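Local coordinates for phosphatidylglycerol lysyltransferase C-terminal domain-containing protein (Bacteroides thetaiotaomicron, PDB 2HQY) that is of unknown function but binds coenzyme A and is probably an acyl- or aminoacyltransferase of the GNAT-like acetyltransferase clan, at residues A[217-222]-A[236-241]; A[156-161]-A[210-215]; A[13-18]-A[50-55]; A[20-25]-A[66-71]. All blocks are in the same frame, centred on the assembly; numbering follows the deposited sequence. Where two conformers were deposited one is given.

The four contacts fall into two pairs, well separated in the chain. Contacts 3 and 4 come first and interleave along the sequence: their centres lie about 9 Å apart, and the neighbouring strands 51-58 and 61-69 join them through a probable hydrogen bond from Leu52 N to Val68 O. Contacts 2 and 1 follow, their centres about 10 Å apart, sharing the neighbouring strands 207-213 and 216-227, where Leu211 pairs with Val218 and Ala219. Some 33 to 36 Å separate the centres of one pair from those of the other. Coenzyme A is bound beside contact 1, whereas contacts 3 and 4 are structural packing away from the annotated sites.

Contact 1: A[217-222]-A[236-241]; sequences IVAFTF and EKADTS
The Phe220 ring has the side chain of Lys237 beside it, its CE2 3.9 Å from Lys237 CB in an oblique approach, while CE2 of Phe222 sits in plane at the ring's edge. Phe220 and Lys237 run side by side in the same direction, since they form a hydrogen-bonded antiparallel pair: Phe220 N gives to Lys237 O, and Lys237 N to Phe220 O at 2.9 Å. Beyond CG the lysine chain bends (chi2 -70°), and its ammonium group ends in a salt bridge to Glu190 and a cation-pi contact with Trp175, both coenzyme A-binding residues.

The opposite face carries Ala219, Thr221, Glu236 and Ala238. Ala219 CB meets Ala238 CB at 3.8 Å, a close fit of two methyls. Next to them Thr221 OG1 is 3.9 Å from Glu236 CB, and one water donates to both Thr221 OG1 and Glu236 OE1. The hydroxyl also bonds to Val235 O, and the glutamate's OE2 forms a salt bridge with Arg266.

Asp239 N reaches Val218 O at 2.8 Å, just past the strand end. There Asp239 OD1 accepts from Ser241 N, an Asx turn, and from Ser241 OG, both on the same face of the carboxylate and above its plane. On the other side, against strand 207-213, Val218 and Ala219 together face Leu211 in a classic beta bulge. This is a beta hairpin bordering the coenzyme A pocket, where Ala238 touches the bound cofactor.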
loop_
_atom_site.group_PDB
_atom_site.type_symbol
_atom_site.label_atom_id
_atom_site.label_comp_id
_atom_site.label_asym_id
_atom_site.label_seq_id
_atom_site.Cartn_x
_atom_site.Cartn_y
_atom_site.Cartn_z
ATOM N N ILE A 217 -22.987 -19.081 2.772
ATOM C CA ILE A 217 -21.563 -19.303 2.909
ATOM C C ILE A 217 -21.179 -19.415 4.385
ATOM O O ILE A 217 -21.614 -18.595 5.228
ATOM C CB ILE A 217 -20.728 -18.207 2.215
ATOM C CG1 ILE A 217 -19.236 -18.527 2.353
ATOM C CG2 ILE A 217 -21.058 -16.797 2.778
ATOM C CD1 ILE A 217 -18.321 -17.540 1.557
ATOM N N VAL A 218 -20.398 -20.437 4.703
ATOM C CA VAL A 218 -19.908 -20.611 6.069
ATOM C C VAL A 218 -18.378 -20.709 6.184
ATOM O O VAL A 218 -17.849 -20.749 7.282
ATOM C CB VAL A 218 -20.547 -21.848 6.795
ATOM C CG1 VAL A 218 -22.059 -21.673 6.947
ATOM C CG2 VAL A 218 -20.154 -23.183 6.118
ATOM N N ALA A 219 -17.673 -20.789 5.058
ATOM C CA ALA A 219 -16.200 -20.785 5.084
ATOM C C ALA A 219 -15.674 -20.471 3.696
ATOM O O ALA A 219 -16.372 -20.731 2.714
ATOM C CB ALA A 219 -15.653 -22.142 5.539
ATOM N N PHE A 220 -14.467 -19.897 3.620
ATOM C CA PHE A 220 -13.738 -19.852 2.339
ATOM C C PHE A 220 -12.238 -19.933 2.600
ATOM O O PHE A 220 -11.770 -19.710 3.741
ATOM C CB PHE A 220 -14.114 -18.611 1.503
ATOM C CG PHE A 220 -13.561 -17.319 2.052
ATOM C CD1 PHE A 220 -12.305 -16.854 1.633
ATOM C CD2 PHE A 220 -14.301 -16.578 2.990
ATOM C CE1 PHE A 220 -11.761 -15.663 2.156
ATOM C CE2 PHE A 220 -13.775 -15.373 3.503
ATOM C CZ PHE A 220 -12.488 -14.932 3.082
ATOM N N THR A 221 -11.491 -20.242 1.552
ATOM C CA THR A 221 -10.032 -20.409 1.652
ATOM C C THR A 221 -9.459 -20.140 0.296
ATOM O O THR A 221 -10.152 -20.366 -0.706
ATOM C CB THR A 221 -9.666 -21.852 2.162
ATOM O OG1 THR A 221 -8.264 -21.943 2.422
ATOM C CG2 THR A 221 -10.082 -22.949 1.176
ATOM N N PHE A 222 -8.217 -19.646 0.240
ATOM C CA PHE A 222 -7.544 -19.495 -1.036
ATOM C C PHE A 222 -6.029 -19.557 -0.858
ATOM O O PHE A 222 -5.494 -19.446 0.287
ATOM C CB PHE A 222 -7.995 -18.220 -1.787
ATOM C CG PHE A 222 -7.713 -16.915 -1.084
ATOM C CD1 PHE A 222 -6.396 -16.414 -1.000
ATOM C CD2 PHE A 222 -8.773 -16.118 -0.642
ATOM C CE1 PHE A 222 -6.147 -15.153 -0.416
ATOM C CE2 PHE A 222 -8.538 -14.870 -0.049
ATOM C CZ PHE A 222 -7.224 -14.380 0.045
ATOM N N GLU A 236 -7.824 -18.805 5.467
ATOM C CA GLU A 236 -8.931 -19.701 5.748
ATOM C C GLU A 236 -9.826 -19.050 6.797
ATOM O O GLU A 236 -9.357 -18.715 7.896
ATOM C CB GLU A 236 -8.371 -21.046 6.243
ATOM C CG GLU A 236 -9.340 -22.200 6.221
ATOM C CD GLU A 236 -8.676 -23.476 6.737
ATOM O OE1 GLU A 236 -8.404 -24.379 5.913
ATOM O OE2 GLU A 236 -8.375 -23.540 7.956
ATOM N N LYS A 237 -11.102 -18.827 6.468
ATOM C CA LYS A 237 -12.050 -18.165 7.370
ATOM C C LYS A 237 -13.313 -18.973 7.434
ATOM O O LYS A 237 -13.771 -19.490 6.414
ATOM C CB LYS A 237 -12.455 -16.766 6.880
ATOM C CG LYS A 237 -11.354 -15.742 6.808
ATOM C CD LYS A 237 -10.913 -15.345 8.184
ATOM C CE LYS A 237 -9.915 -14.227 8.079
ATOM N NZ LYS A 237 -9.390 -13.970 9.426
ATOM N N ALA A 238 -13.893 -19.069 8.630
ATOM C CA ALA A 238 -15.146 -19.780 8.799
ATOM C C ALA A 238 -16.043 -19.072 9.809
ATOM O O ALA A 238 -15.555 -18.354 10.707
ATOM C CB ALA A 238 -14.895 -21.252 9.186
ATOM N N ASP A 239 -17.352 -19.211 9.587
ATOM C CA ASP A 239 -18.378 -18.791 10.547
ATOM C C ASP A 239 -18.199 -19.707 11.765
ATOM O O ASP A 239 -18.263 -20.940 11.661
ATOM C CB ASP A 239 -19.770 -18.948 9.906
ATOM C CG ASP A 239 -20.913 -18.542 10.822
ATOM O OD1 ASP A 239 -20.741 -18.433 12.055
ATOM O OD2 ASP A 239 -22.028 -18.368 10.288
ATOM N N THR A 240 -17.957 -19.100 12.921
ATOM C CA THR A 240 -17.554 -19.878 14.101
ATOM C C THR A 240 -18.691 -20.702 14.719
ATOM O O THR A 240 -18.446 -21.720 15.398
ATOM C CB THR A 240 -16.825 -18.984 15.144
ATOM O OG1 THR A 240 -16.124 -19.809 16.085
ATOM C CG2 THR A 240 -17.781 -18.008 15.840
ATOM N N SER A 241 -19.930 -20.293 14.451
ATOM C CA SER A 241 -21.086 -21.038 14.949
ATOM C C SER A 241 -21.348 -22.340 14.187
ATOM O O SER A 241 -22.296 -23.062 14.503
ATOM C CB SER A 241 -22.335 -20.153 14.963
ATOM O OG SER A 241 -22.646 -19.678 13.664
HETATM O O HOH W 1 -7.837 -24.413 3.426
#

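Contact 2: A[156-161]-A[210-215]; sequences EYTPIT and ILHVNG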
loop_
_atom_site.group_PDB
_atom_site.type_symbol
_atom_site.label_atom_id
_atom_site.label_comp_id
_atom_site.label_asym_id
_atom_site.label_seq_id
_atom_site.Cartn_x
_atom_site.Cartn_y
_atom_site.Cartn_z
ATOM N N GLU A 156 -22.413 -27.884 0.482
ATOM C CA GLU A 156 -21.938 -27.693 -0.879
ATOM C C GLU A 156 -20.602 -26.970 -0.853
ATOM O O GLU A 156 -20.507 -25.860 -0.303
ATOM C CB GLU A 156 -22.943 -26.894 -1.724
ATOM C CG GLU A 156 -24.279 -27.648 -2.039
ATOM C CD GLU A 156 -25.312 -26.788 -2.785
ATOM O OE1 GLU A 156 -25.098 -25.582 -2.988
ATOM O OE2 GLU A 156 -26.358 -27.311 -3.169
ATOM N N TYR A 157 -19.581 -27.611 -1.406
ATOM C CA TYR A 157 -18.296 -26.965 -1.636
ATOM C C TYR A 157 -18.225 -26.484 -3.087
ATOM O O TYR A 157 -18.550 -27.233 -4.035
ATOM C CB TYR A 157 -17.161 -27.944 -1.373
ATOM C CG TYR A 157 -15.790 -27.413 -1.735
ATOM C CD1 TYR A 157 -15.031 -26.684 -0.805
ATOM C CD2 TYR A 157 -15.232 -27.647 -2.991
ATOM C CE1 TYR A 157 -13.772 -26.192 -1.128
ATOM C CE2 TYR A 157 -13.968 -27.137 -3.324
ATOM C CZ TYR A 157 -13.252 -26.405 -2.387
ATOM O OH TYR A 157 -11.999 -25.937 -2.727
ATOM N N THR A 158 -17.809 -25.241 -3.265
ATOM C CA THR A 158 -17.631 -24.663 -4.588
ATOM C C THR A 158 -16.260 -23.997 -4.698
ATOM O O THR A 158 -15.772 -23.427 -3.693
ATOM C CB THR A 158 -18.703 -23.587 -4.893
ATOM O OG1 THR A 158 -18.822 -22.698 -3.773
ATOM C CG2 THR A 158 -20.064 -24.216 -5.214
ATOM N N PRO A 159 -15.651 -24.023 -5.909
ATOM C CA PRO A 159 -14.460 -23.223 -6.134
ATOM C C PRO A 159 -14.818 -21.737 -6.054
ATOM O O PRO A 159 -15.985 -21.357 -6.268
ATOM C CB PRO A 159 -14.044 -23.583 -7.571
ATOM C CG PRO A 159 -14.759 -24.873 -7.869
ATOM C CD PRO A 159 -16.028 -24.800 -7.118
ATOM N N ILE A 160 -13.844 -20.912 -5.722
ATOM C CA ILE A 160 -14.049 -19.472 -5.820
ATOM C C ILE A 160 -14.055 -19.086 -7.304
ATOM O O ILE A 160 -13.116 -19.395 -8.045
ATOM C CB ILE A 160 -12.996 -18.637 -5.038
ATOM C CG1 ILE A 160 -13.150 -18.861 -3.515
ATOM C CG2 ILE A 160 -13.177 -17.151 -5.357
ATOM C CD1 ILE A 160 -12.075 -18.178 -2.656
ATOM N N THR A 161 -15.165 -18.488 -7.741
ATOM C CA THR A 161 -15.308 -17.988 -9.104
ATOM C C THR A 161 -15.585 -16.496 -8.972
ATOM O O THR A 161 -15.909 -16.006 -7.852
ATOM C CB THR A 161 -16.518 -18.633 -9.823
ATOM O OG1 THR A 161 -17.665 -18.471 -8.989
ATOM C CG2 THR A 161 -16.266 -20.113 -10.082
ATOM N N ILE A 210 -15.089 -22.538 -1.305
ATOM C CA ILE A 210 -16.136 -21.994 -0.454
ATOM C C ILE A 210 -17.015 -23.159 0.017
ATOM O O ILE A 210 -17.308 -24.073 -0.752
ATOM C CB ILE A 210 -17.021 -20.995 -1.258
ATOM C CG1 ILE A 210 -16.204 -19.777 -1.694
ATOM C CG2 ILE A 210 -18.182 -20.527 -0.417
ATOM C CD1 ILE A 210 -16.923 -18.949 -2.818
ATOM N N LEU A 211 -17.380 -23.131 1.292
ATOM C CA LEU A 211 -18.303 -24.080 1.871
ATOM C C LEU A 211 -19.633 -23.361 2.142
ATOM O O LEU A 211 -19.652 -22.249 2.708
ATOM C CB LEU A 211 -17.677 -24.610 3.172
ATOM C CG LEU A 211 -18.048 -26.004 3.636
ATOM C CD1 LEU A 211 -17.644 -27.039 2.565
ATOM C CD2 LEU A 211 -17.416 -26.263 5.013
ATOM N N HIS A 212 -20.736 -23.985 1.717
ATOM C CA HIS A 212 -22.071 -23.500 2.015
ATOM C C HIS A 212 -22.833 -24.556 2.831
ATOM O O HIS A 212 -22.722 -25.770 2.562
ATOM C CB HIS A 212 -22.832 -23.255 0.734
ATOM C CG HIS A 212 -22.127 -22.361 -0.231
ATOM N ND1 HIS A 212 -21.236 -22.832 -1.181
ATOM C CD2 HIS A 212 -22.215 -21.025 -0.416
ATOM C CE1 HIS A 212 -20.802 -21.808 -1.899
ATOM N NE2 HIS A 212 -21.385 -20.703 -1.459
ATOM N N VAL A 213 -23.559 -24.087 3.842
ATOM C CA VAL A 213 -24.457 -24.943 4.635
ATOM C C VAL A 213 -25.804 -24.231 4.741
ATOM O O VAL A 213 -25.858 -23.017 4.965
ATOM C CB VAL A 213 -23.876 -25.228 6.051
ATOM C CG1 VAL A 213 -24.920 -25.912 6.939
ATOM C CG2 VAL A 213 -22.634 -26.102 5.966
ATOM N N ASN A 214 -26.882 -24.993 4.566
ATOM C CA ASN A 214 -28.241 -24.458 4.587
ATOM C C ASN A 214 -28.406 -23.148 3.813
ATOM O O ASN A 214 -29.018 -22.217 4.315
ATOM C CB ASN A 214 -28.732 -24.302 6.042
ATOM C CG ASN A 214 -28.700 -25.620 6.827
ATOM O OD1 ASN A 214 -28.963 -26.709 6.290
ATOM N ND2 ASN A 214 -28.381 -25.519 8.109
ATOM N N GLY A 215 -27.819 -23.071 2.612
ATOM C CA GLY A 215 -28.013 -21.943 1.706
ATOM C C GLY A 215 -27.135 -20.701 1.893
ATOM O O GLY A 215 -27.298 -19.720 1.165
#
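Strand 156-159 pairs antiparallel with strand 207-213, and the link between Glu156 and His212 is backed by a side chain. Glu156 O accepts two N-H groups of His212: the backbone N at 2.8 Å and ring ND1 at 3.2 Å. The ring nitrogen comes from above the carbonyl plane, while the oxygen lies in the imidazole plane. His212 CG stands beside its backbone N (chi1 -54°), on the same side as the N-H that shares Glu156 O. At the far side of the ring NE2 bonds to Glu167 of helix 165-179. An alanine in place of His212 would probably leave Glu156 O with the backbone bond alone and Glu167 without this partner.

Thr158 and Ile210 form the second hydrogen-bonded pair, with Thr158 N 2.8 Å from Ile210 O. The bonds of these two pairs add strand 156-159 beside strand 207-213, which pairs on with strand 216-227; between them lies the non-hydrogen-bonded pair Tyr157 and Leu211. Here Leu211 CD1 approaches the tyrosine from near its ring plane, 4.1 Å from Tyr157 CB, and the tyrosine side chain also touches Phe253 and Arg256 of helix 245-256. Ile160 crosses Ile210 at about a right angle, their CG1 atoms 3.7 Å apart, and both isoleucines rest on Cys168 of helix 165-179.

Contact 3: A[13-18]-A[50-55]; sequences DTITAF and DFLVFK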
loop_
_atom_site.group_PDB
_atom_site.type_symbol
_atom_site.label_atom_id
_atom_site.label_comp_id
_atom_site.label_asym_id
_atom_site.label_seq_id
_atom_site.Cartn_x
_atom_site.Cartn_y
_atom_site.Cartn_z
ATOM N N ASP A 13 4.642 -12.835 -14.042
ATOM C CA ASP A 13 5.530 -13.687 -14.869
ATOM C C ASP A 13 6.989 -13.526 -14.482
ATOM O O ASP A 13 7.738 -14.512 -14.411
ATOM C CB ASP A 13 5.349 -13.397 -16.365
ATOM C CG ASP A 13 3.994 -13.867 -16.916
ATOM O OD1 ASP A 13 3.236 -14.584 -16.221
ATOM O OD2 ASP A 13 3.675 -13.512 -18.074
ATOM N N THR A 14 7.402 -12.281 -14.242
ATOM C CA THR A 14 8.787 -11.971 -13.893
ATOM C C THR A 14 9.211 -12.642 -12.575
ATOM O O THR A 14 10.291 -13.290 -12.509
ATOM C CB THR A 14 9.005 -10.430 -13.791
ATOM O OG1 THR A 14 8.832 -9.833 -15.082
ATOM C CG2 THR A 14 10.422 -10.081 -13.250
ATOM N N ILE A 15 8.367 -12.489 -11.553
ATOM C CA ILE A 15 8.620 -13.040 -10.219
ATOM C C ILE A 15 8.600 -14.577 -10.222
ATOM O O ILE A 15 9.561 -15.216 -9.783
ATOM C CB ILE A 15 7.593 -12.516 -9.155
ATOM C CG1 ILE A 15 7.515 -10.977 -9.135
ATOM C CG2 ILE A 15 7.907 -13.086 -7.776
ATOM C CD1 ILE A 15 8.840 -10.240 -8.947
ATOM N N THR A 16 7.509 -15.150 -10.724
ATOM C CA THR A 16 7.298 -16.605 -10.673
ATOM C C THR A 16 8.294 -17.365 -11.537
ATOM O O THR A 16 8.546 -18.550 -11.292
ATOM C CB THR A 16 5.827 -17.009 -10.975
ATOM O OG1 THR A 16 5.496 -16.634 -12.314
ATOM C CG2 THR A 16 4.870 -16.324 -9.967
ATOM N N ALA A 17 8.902 -16.685 -12.511
ATOM C CA ALA A 17 9.963 -17.319 -13.300
ATOM C C ALA A 17 11.141 -17.697 -12.402
ATOM O O ALA A 17 11.818 -18.710 -12.632
ATOM C CB ALA A 17 10.420 -16.411 -14.416
ATOM N N PHE A 18 11.392 -16.858 -11.400
ATOM C CA PHE A 18 12.432 -17.111 -10.413
ATOM C C PHE A 18 11.958 -18.059 -9.308
ATOM O O PHE A 18 12.695 -18.955 -8.906
ATOM C CB PHE A 18 12.908 -15.786 -9.769
ATOM C CG PHE A 18 13.868 -14.994 -10.609
ATOM C CD1 PHE A 18 15.244 -15.189 -10.489
ATOM C CD2 PHE A 18 13.401 -14.023 -11.495
ATOM C CE1 PHE A 18 16.151 -14.471 -11.284
ATOM C CE2 PHE A 18 14.297 -13.289 -12.288
ATOM C CZ PHE A 18 15.678 -13.511 -12.181
ATOM N N ASP A 50 21.333 -11.614 -12.087
ATOM C CA ASP A 50 20.587 -12.903 -12.197
ATOM C C ASP A 50 19.864 -13.398 -10.894
ATOM O O ASP A 50 19.447 -14.569 -10.784
ATOM C CB ASP A 50 21.480 -14.023 -12.750
ATOM C CG ASP A 50 21.875 -13.812 -14.232
ATOM O OD1 ASP A 50 20.992 -13.466 -15.050
ATOM O OD2 ASP A 50 23.061 -14.020 -14.583
ATOM N N PHE A 51 19.730 -12.522 -9.910
ATOM C CA PHE A 51 18.917 -12.850 -8.734
ATOM C C PHE A 51 17.690 -11.950 -8.668
ATOM O O PHE A 51 17.733 -10.791 -9.101
ATOM C CB PHE A 51 19.692 -12.602 -7.454
ATOM C CG PHE A 51 20.816 -13.558 -7.200
ATOM C CD1 PHE A 51 20.626 -14.665 -6.373
ATOM C CD2 PHE A 51 22.094 -13.289 -7.703
ATOM C CE1 PHE A 51 21.695 -15.538 -6.058
ATOM C CE2 PHE A 51 23.168 -14.133 -7.408
ATOM C CZ PHE A 51 22.965 -15.270 -6.580
ATOM N N LEU A 52 16.634 -12.474 -8.056
ATOM C CA LEU A 52 15.436 -11.705 -7.741
ATOM C C LEU A 52 15.600 -11.239 -6.299
ATOM O O LEU A 52 15.782 -12.072 -5.397
ATOM C CB LEU A 52 14.202 -12.593 -7.876
ATOM C CG LEU A 52 12.883 -12.030 -7.339
ATOM C CD1 LEU A 52 12.544 -10.709 -8.003
ATOM C CD2 LEU A 52 11.771 -13.072 -7.521
ATOM N N VAL A 53 15.523 -9.937 -6.071
ATOM C CA VAL A 53 15.679 -9.381 -4.710
ATOM C C VAL A 53 14.499 -8.494 -4.297
ATOM O O VAL A 53 13.936 -7.817 -5.135
ATOM C CB VAL A 53 17.029 -8.619 -4.609
ATOM C CG1 VAL A 53 18.205 -9.609 -4.777
ATOM C CG2 VAL A 53 17.131 -7.541 -5.697
ATOM N N PHE A 54 14.112 -8.529 -3.021
ATOM C CA PHE A 54 12.954 -7.759 -2.522
ATOM C C PHE A 54 13.457 -6.837 -1.419
ATOM O O PHE A 54 14.432 -7.170 -0.725
ATOM C CB PHE A 54 11.855 -8.667 -1.983
ATOM C CG PHE A 54 11.184 -9.512 -3.035
ATOM C CD1 PHE A 54 10.156 -8.987 -3.817
ATOM C CD2 PHE A 54 11.605 -10.821 -3.265
ATOM C CE1 PHE A 54 9.516 -9.771 -4.818
ATOM C CE2 PHE A 54 10.978 -11.621 -4.265
ATOM C CZ PHE A 54 9.937 -11.090 -5.043
ATOM N N LYS A 55 12.810 -5.672 -1.304
ATOM C CA LYS A 55 13.141 -4.635 -0.309
ATOM C C LYS A 55 11.811 -4.226 0.331
ATOM O O LYS A 55 10.828 -3.960 -0.407
ATOM C CB LYS A 55 13.824 -3.468 -1.011
ATOM C CG LYS A 55 14.127 -2.217 -0.184
ATOM C CD LYS A 55 14.851 -1.224 -1.090
ATOM C CE LYS A 55 15.365 0.031 -0.347
ATOM N NZ LYS A 55 16.075 0.954 -1.324
#
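Leu52 lies over one face of the Phe18 ring: its CB stands 3.9 Å from the ring centroid and 22° off the normal, a CH-pi contact displaced toward the rim. The closest ring atom is Phe18 CG, 3.7 Å from Leu52 CB, and Leu52 CD2 packs against Phe18 CB as well. At the ring's edge Asp50 O lies in plane, 3.3 Å from Phe18 CE1, with Thr14 O at the edge too. A second cluster forms around Ile15. In the conformer given, its CG2 comes to the edge of the Phe54 ring, 3.9 Å from CZ, in a tip-to-tip approach; less certainly, its CD1 meets Leu52 CD1, the two side chains crossing at about a right angle. An alanine in place of Phe18 would probably open a gap over Leu52 CB and leave that side of the leucine less firmly packed.

Around this first shell, Phe45 of strand 44-48 touches both Ile15 and Phe54, Val47 touches Phe18, and Phe31 and Leu34 of helix 31-36 add further apolar contacts. The axes of segments 13-18 and 51-55 approach to 9.2 Å at 116°. With no hydrogen bond across the segments, the helix is held on the strand by apolar packing, one carbonyl at a ring edge being the polar touch, so fit of shape rather than bond direction sets their position.

Contact 4: A[20-25]-A[66-71]; sequences MKSDRR and MPVGNG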
loop_
_atom_site.group_PDB
_atom_site.type_symbol
_atom_site.label_atom_id
_atom_site.label_comp_id
_atom_site.label_asym_id
_atom_site.label_seq_id
_atom_site.Cartn_x
_atom_site.Cartn_y
_atom_site.Cartn_z
ATOM N N MET A 20 9.330 -20.248 -9.012
ATOM C CA MET A 20 8.788 -21.589 -9.221
ATOM C C MET A 20 9.924 -22.613 -9.301
ATOM O O MET A 20 9.821 -23.685 -8.720
ATOM C CB MET A 20 7.827 -21.684 -10.422
ATOM C CG MET A 20 6.466 -20.979 -10.162
ATOM S SD MET A 20 5.428 -21.662 -8.842
ATOM C CE MET A 20 4.915 -23.205 -9.539
ATOM N N LYS A 21 11.018 -22.248 -9.965
ATOM C CA LYS A 21 12.133 -23.177 -10.152
ATOM C C LYS A 21 13.021 -23.299 -8.920
ATOM O O LYS A 21 13.912 -24.155 -8.885
ATOM C CB LYS A 21 12.979 -22.779 -11.369
ATOM C CG LYS A 21 13.779 -21.513 -11.194
ATOM C CD LYS A 21 14.730 -21.314 -12.376
ATOM C CE LYS A 21 15.294 -19.887 -12.413
ATOM N NZ LYS A 21 16.432 -19.607 -11.458
ATOM N N SER A 22 12.808 -22.428 -7.935
ATOM C CA SER A 22 13.671 -22.364 -6.749
ATOM C C SER A 22 13.317 -23.472 -5.770
ATOM O O SER A 22 12.263 -24.099 -5.888
ATOM C CB SER A 22 13.550 -21.002 -6.060
ATOM O OG SER A 22 12.363 -20.929 -5.279
ATOM N N ASP A 23 14.182 -23.707 -4.791
ATOM C CA ASP A 23 13.818 -24.655 -3.743
ATOM C C ASP A 23 13.334 -23.959 -2.468
ATOM O O ASP A 23 13.295 -24.544 -1.398
ATOM C CB ASP A 23 14.941 -25.697 -3.527
ATOM C CG ASP A 23 14.879 -26.839 -4.577
ATOM O OD1 ASP A 23 13.764 -27.360 -4.917
ATOM O OD2 ASP A 23 15.957 -27.215 -5.079
ATOM N N ARG A 24 12.905 -22.710 -2.622
ATOM C CA ARG A 24 12.380 -21.928 -1.504
ATOM C C ARG A 24 10.906 -22.227 -1.265
ATOM O O ARG A 24 10.106 -22.122 -2.176
ATOM C CB ARG A 24 12.584 -20.443 -1.806
ATOM C CG ARG A 24 14.028 -20.144 -2.191
ATOM C CD ARG A 24 14.890 -19.927 -0.967
ATOM N NE ARG A 24 14.604 -18.600 -0.457
ATOM C CZ ARG A 24 15.264 -17.496 -0.800
ATOM N NH1 ARG A 24 14.871 -16.339 -0.291
ATOM N NH2 ARG A 24 16.314 -17.547 -1.633
ATOM N N ARG A 25 10.558 -22.591 -0.034
ATOM C CA ARG A 25 9.189 -22.980 0.282
ATOM C C ARG A 25 8.453 -21.981 1.181
ATOM O O ARG A 25 7.296 -22.192 1.545
ATOM C CB ARG A 25 9.181 -24.375 0.897
ATOM C CG ARG A 25 9.785 -25.412 -0.025
ATOM C CD ARG A 25 9.617 -26.804 0.533
ATOM N NE ARG A 25 10.339 -27.001 1.788
ATOM C CZ ARG A 25 10.229 -28.091 2.553
ATOM N NH1 ARG A 25 9.408 -29.080 2.211
ATOM N NH2 ARG A 25 10.930 -28.191 3.677
ATOM N N MET A 66 16.368 -12.881 1.401
ATOM C CA MET A 66 17.473 -13.643 0.847
ATOM C C MET A 66 17.257 -13.692 -0.683
ATOM O O MET A 66 16.159 -14.039 -1.128
ATOM C CB MET A 66 17.507 -15.060 1.468
ATOM C CG MET A 66 18.667 -15.972 0.995
ATOM S SD MET A 66 20.362 -15.522 1.517
ATOM C CE MET A 66 21.298 -16.932 0.859
ATOM N N PRO A 67 18.271 -13.285 -1.480
ATOM C CA PRO A 67 18.159 -13.319 -2.942
ATOM C C PRO A 67 17.746 -14.684 -3.477
ATOM O O PRO A 67 18.228 -15.719 -3.001
ATOM C CB PRO A 67 19.565 -12.965 -3.405
ATOM C CG PRO A 67 20.097 -12.070 -2.278
ATOM C CD PRO A 67 19.582 -12.745 -1.052
ATOM N N VAL A 68 16.853 -14.663 -4.456
ATOM C CA VAL A 68 16.368 -15.881 -5.088
ATOM C C VAL A 68 17.057 -16.028 -6.442
ATOM O O VAL A 68 16.966 -15.152 -7.301
ATOM C CB VAL A 68 14.829 -15.851 -5.288
ATOM C CG1 VAL A 68 14.337 -17.138 -5.933
ATOM C CG2 VAL A 68 14.116 -15.656 -3.942
ATOM N N GLY A 69 17.724 -17.157 -6.632
ATOM C CA GLY A 69 18.362 -17.458 -7.921
ATOM C C GLY A 69 19.712 -18.100 -7.743
ATOM O O GLY A 69 20.072 -18.543 -6.653
ATOM N N ASN A 70 20.460 -18.149 -8.837
ATOM C CA ASN A 70 21.771 -18.776 -8.816
ATOM C C ASN A 70 22.747 -17.788 -9.406
ATOM O O ASN A 70 22.465 -17.129 -10.402
ATOM C CB ASN A 70 21.728 -20.079 -9.612
ATOM C CG ASN A 70 20.781 -21.102 -8.989
ATOM O OD1 ASN A 70 21.159 -21.847 -8.079
ATOM N ND2 ASN A 70 19.539 -21.121 -9.459
ATOM N N GLY A 71 23.884 -17.642 -8.778
ATOM C CA GLY A 71 24.876 -16.773 -9.358
ATOM C C GLY A 71 25.865 -16.428 -8.307
ATOM O O GLY A 71 26.101 -17.210 -7.375
#
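The segments 20-25 and 66-71 run roughly opposite ways, their touching parts 150° apart, and no backbone hydrogen bond joins them: Ser22 CA and Gly69 CA, the nearest such pair, are 6.9 Å apart. Arg24 spans the distance with its guanidinium. NH1 donates to Met66 O at 2.8 Å in a nearly straight bond (174° at the hydrogen), and NH2 donates to Pro67 O at 3.0 Å. Both oxygens lie in the guanidinium plane, but each nitrogen sits well above the plane of the carbonyl it meets. Two successive carbonyls on the strand side are therefore gripped by one flat group, which fixes its rotation.

Val68 CG2 covers one face of that group, 3.4 Å above its plane and offset toward the rim. Met66 CB lies 3.4 Å from Arg24 NH1, the two side chains crossing at about a right angle. The arginine gets there by bending at chi2 and again at chi3 (-77°), with Leu29 and Met100 also against its side chain. Ser22 CB adds a contact of 3.9 Å with Val68 CG1, while its OG accepts from Arg24 N and also bonds to Thr19 O. At the solvent-facing end Lys21 and Asn70 reach toward each other tip to tip without bonding.

The bond from Arg24 N to Ser22 OG makes an ST turn running from Ser22 to Arg24, and through Arg24 this loop between helices 12-19 and 31-36 is tied to the end of strand 61-69.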